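Local coordinates for malonyl CoA-acyl carrier protein transacylase (Staphylococcus aureus, PDB 3IM9) that transfers the malonyl group from malonyl-CoA to holo-acyl carrier protein, supplying malonyl-ACP for bacterial fatty acid biosynthesis, at residues A129-T132 with G133-S136; S203-H207 with S208-K212. All blocks are in the same frame, centred on the assembly; numbering follows the deposited sequence.

Contact 1 (A129-T132 with G133-S136); sequences AFPT and GVGS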
# COMPACT_ATOMS: atom_id res chain seq x y z
N ALA A 129 -11.30 9.68 -11.20
CA ALA A 129 -10.37 10.13 -12.22
C ALA A 129 -10.95 9.85 -13.63
O ALA A 129 -10.83 10.72 -14.56
CB ALA A 129 -9.00 9.50 -12.03
N PHE A 130 -11.54 8.68 -13.83
CA PHE A 130 -12.07 8.29 -15.16
C PHE A 130 -13.46 7.71 -14.98
O PHE A 130 -13.75 7.07 -14.00
CB PHE A 130 -11.16 7.25 -15.84
CG PHE A 130 -9.83 7.79 -16.19
CD1 PHE A 130 -8.77 7.70 -15.27
CD2 PHE A 130 -9.61 8.45 -17.39
CE1 PHE A 130 -7.52 8.22 -15.57
CE2 PHE A 130 -8.36 9.01 -17.71
CZ PHE A 130 -7.29 8.87 -16.79
N PRO A 131 -14.34 7.94 -15.98
CA PRO A 131 -15.62 7.30 -15.94
C PRO A 131 -15.54 5.79 -15.95
O PRO A 131 -14.52 5.22 -16.46
CB PRO A 131 -16.27 7.81 -17.24
CG PRO A 131 -15.38 8.93 -17.80
CD PRO A 131 -14.02 8.67 -17.21
N THR A 132 -16.57 5.12 -15.45
CA THR A 132 -16.65 3.65 -15.41
C THR A 132 -16.36 3.11 -16.81
O THR A 132 -16.91 3.60 -17.84
CB THR A 132 -18.07 3.13 -15.00
OG1 THR A 132 -18.38 3.68 -13.71
CG2 THR A 132 -18.04 1.64 -14.80
N GLY A 133 -15.47 2.10 -16.87
CA GLY A 133 -15.30 1.45 -18.10
C GLY A 133 -14.07 1.91 -18.89
O GLY A 133 -13.72 1.26 -19.90
N VAL A 134 -13.42 3.03 -18.51
CA VAL A 134 -12.29 3.60 -19.30
C VAL A 134 -10.99 2.89 -18.93
O VAL A 134 -10.18 2.58 -19.81
CB VAL A 134 -12.21 5.10 -19.05
CG1 VAL A 134 -10.97 5.68 -19.63
CG2 VAL A 134 -13.45 5.79 -19.77
N GLY A 135 -10.72 2.75 -17.61
CA GLY A 135 -9.40 2.18 -17.18
C GLY A 135 -9.62 1.10 -16.17
O GLY A 135 -10.63 1.07 -15.41
N SER A 136 -8.67 0.18 -16.15
CA SER A 136 -8.81 -0.91 -15.19
C SER A 136 -7.43 -1.50 -14.85
O SER A 136 -6.40 -0.94 -15.24
CB SER A 136 -9.70 -1.97 -15.86
OG SER A 136 -10.08 -2.96 -14.89
O HOH W 1 -12.26 3.93 -15.41
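Phe130 and Val134 meet across a tight reversal of the chain, their side chains crossing at about a right angle. The isopropyl branch CG1 of Val134 approaches the ortho carbon of the ring, CD2 of Phe130, to 3.8 Å; the other methyl, Val134 CG2, lies 3.9 Å from CD of Pro131. This division of labour follows from chi1 of 171°, which sets CG1 of Val134 anti to its backbone N and CG2 beside that N, anti to the carbonyl carbon, one methyl for each neighbour. Phe130, which also packs on Pro205 and Val213 of another loop, and Val134 are only partly exposed.

Away from that apolar patch, Thr132 and Gly133 form the exposed corner of a type II beta turn running from Pro131 to Val134. Its closing bond runs from Val134 N to Pro131 O at 3.2 Å, with an N-H...O angle of 155°. Gly133 has a positive phi, 100°, where a CB would be jammed against the carbonyl O of Thr132, so the turn calls for glycine at this corner. One water accepts from Gly135 N at 2.9 Å and can donate to Pro131 O at 2.8 Å, a bond shared with other acceptors in its reach. Pro131 O thus takes both the turn-closing N-H and the water, so the reversal has polar main-chain contacts beside its apolar packing.

Contact 2 (S203-H207 with S208-K212); sequences SGPFH and SSLMK. With ACT (acetate ion), chain C.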
# COMPACT_ATOMS: atom_id res chain seq x y z
N SER A 203 -11.67 1.00 -9.79
CA SER A 203 -12.42 2.01 -10.54
C SER A 203 -11.63 2.72 -11.62
O SER A 203 -12.20 3.41 -12.53
CB SER A 203 -13.16 2.93 -9.58
OG SER A 203 -12.32 3.53 -8.66
N GLY A 204 -10.33 2.46 -11.66
CA GLY A 204 -9.62 3.14 -12.71
C GLY A 204 -8.24 2.50 -12.94
O GLY A 204 -7.93 1.46 -12.34
N PRO A 205 -7.38 3.14 -13.74
CA PRO A 205 -6.13 2.61 -14.21
C PRO A 205 -5.05 3.10 -13.23
O PRO A 205 -4.11 3.80 -13.57
CB PRO A 205 -6.01 3.21 -15.65
CG PRO A 205 -6.61 4.63 -15.42
CD PRO A 205 -7.76 4.40 -14.47
N PHE A 206 -5.15 2.60 -12.00
CA PHE A 206 -4.26 3.10 -10.93
C PHE A 206 -2.81 2.71 -11.16
O PHE A 206 -2.49 1.64 -11.76
CB PHE A 206 -4.73 2.64 -9.53
CG PHE A 206 -6.20 2.97 -9.25
CD1 PHE A 206 -6.77 4.16 -9.74
CD2 PHE A 206 -6.96 2.08 -8.50
CE1 PHE A 206 -8.17 4.45 -9.50
CE2 PHE A 206 -8.30 2.39 -8.20
CZ PHE A 206 -8.88 3.56 -8.74
N HIS A 207 -1.91 3.57 -10.71
CA HIS A 207 -0.45 3.36 -10.85
C HIS A 207 -0.02 3.16 -12.31
O HIS A 207 1.00 2.54 -12.60
CB HIS A 207 0.06 2.19 -9.95
CG HIS A 207 -0.07 2.53 -8.53
ND1 HIS A 207 0.70 3.54 -7.95
CD2 HIS A 207 -0.94 2.11 -7.60
CE1 HIS A 207 0.35 3.62 -6.66
NE2 HIS A 207 -0.66 2.80 -6.44
N SER A 208 -0.78 3.76 -13.21
CA SER A 208 -0.35 3.89 -14.64
C SER A 208 -0.19 5.39 -14.93
O SER A 208 -0.69 6.31 -14.19
CB SER A 208 -1.41 3.27 -15.55
OG SER A 208 -2.48 4.23 -15.79
N SER A 209 0.51 5.67 -16.01
CA SER A 209 0.74 7.08 -16.47
C SER A 209 -0.59 7.85 -16.72
O SER A 209 -0.61 9.10 -16.63
CB SER A 209 1.64 7.04 -17.73
OG SER A 209 0.96 6.33 -18.75
N LEU A 210 -1.71 7.12 -16.92
CA LEU A 210 -2.99 7.80 -17.04
C LEU A 210 -3.39 8.59 -15.78
O LEU A 210 -4.13 9.56 -15.90
CB LEU A 210 -4.11 6.82 -17.40
CG LEU A 210 -3.92 6.05 -18.78
CD1 LEU A 210 -4.97 5.01 -18.91
CD2 LEU A 210 -4.04 7.14 -19.86
N MET A 211 -2.85 8.19 -14.59
CA MET A 211 -3.26 8.87 -13.37
C MET A 211 -2.62 10.27 -13.23
O MET A 211 -2.89 10.97 -12.27
CB MET A 211 -2.91 8.01 -12.16
CG MET A 211 -3.68 6.62 -12.17
SD MET A 211 -5.48 6.83 -12.33
CE MET A 211 -5.89 7.73 -10.74
N LYS A 212 -1.80 10.66 -14.23
CA LYS A 212 -1.34 12.09 -14.19
C LYS A 212 -2.50 13.05 -14.17
O LYS A 212 -2.34 14.21 -13.70
CB LYS A 212 -0.44 12.33 -15.39
CG LYS A 212 0.88 11.71 -15.13
CD LYS A 212 1.75 11.76 -16.42
CE LYS A 212 3.10 10.96 -16.29
NZ LYS A 212 3.96 10.98 -17.57
C ACT C . -11.66 0.96 -6.10
O ACT C . -12.64 1.54 -5.64
OXT ACT C . -11.23 1.50 -7.16
CH3 ACT C . -11.04 -0.25 -5.49
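The ring of Phe206 has the carbonyl oxygen Gly204 O over the centre of one face, 3.8 Å above the plane, while Met211 comes to its edge. The sulfur Met211 SD sits 5.3 Å from the centroid of the Phe206 ring and 85° off its normal, a Met-aromatic contact made in the ring plane; the terminal methyl Met211 CE touches Phe206 CD1 at 3.8 Å. Bends at chi2 and chi3 fold the methionine chain back to reach that edge. At another part of the ring's edge, near its plane, OXT of an acetate ion, probably from the crystallisation liquor, approaches CE2 of Phe206 to 3.2 Å. The same oxygen accepts from both the backbone N and OG of Ser203, and Thr67 N also binds the acetate.

Pro205 centres an inverse gamma turn and opens a type II beta turn that ends at Ser208. Within this turn lies His207, an active-site residue by similarity; its NE2 is hydrogen-bonded to OG of Ser97, the other such residue, and ND1 to Ser259 O, an arrangement consistent with the Ser-His pair of this acyltransferase family.

The turn is secured mainly by a side chain: Ser208 OG donates to Pro205 O at 2.8 Å, tilted 20° from the carbonyl plane, whereas the bond from Ser208 N is weak. The same hydroxyl accepts from Leu210 N at 3.2 Å, an ST turn that joins the beta turn to the 3-10 segment 209-211. Beside it the pyrrolidine ring of Pro205 crosses the Leu210 side chain at about a right angle, with Pro205 CG 3.9 Å from Leu210 CB.

Contact 1 and contact 2 have centres about 9 Å apart and touch directly through van der Waals packing. The Phe130 ring bridges them: its CD1 lies 3.5 Å from Pro205 CD, and its CZ lies 3.4 Å from Leu210 O. Ala129 CB adds a touch on Met211 CE at 3.8 Å. The proline that starts the turn bearing His207 is thus packed against the connection between helix 112-128 and strand 135-141. Contact 2 is buried and holds His207, whose side chain lies about 3 Å from that of Ser97 (nearest atoms), both active-site residues by similarity, and about 6 Å from the bound calcium ion; contact 1 is at the surface, the side chains of Phe130 and His207 being about 11 Å apart.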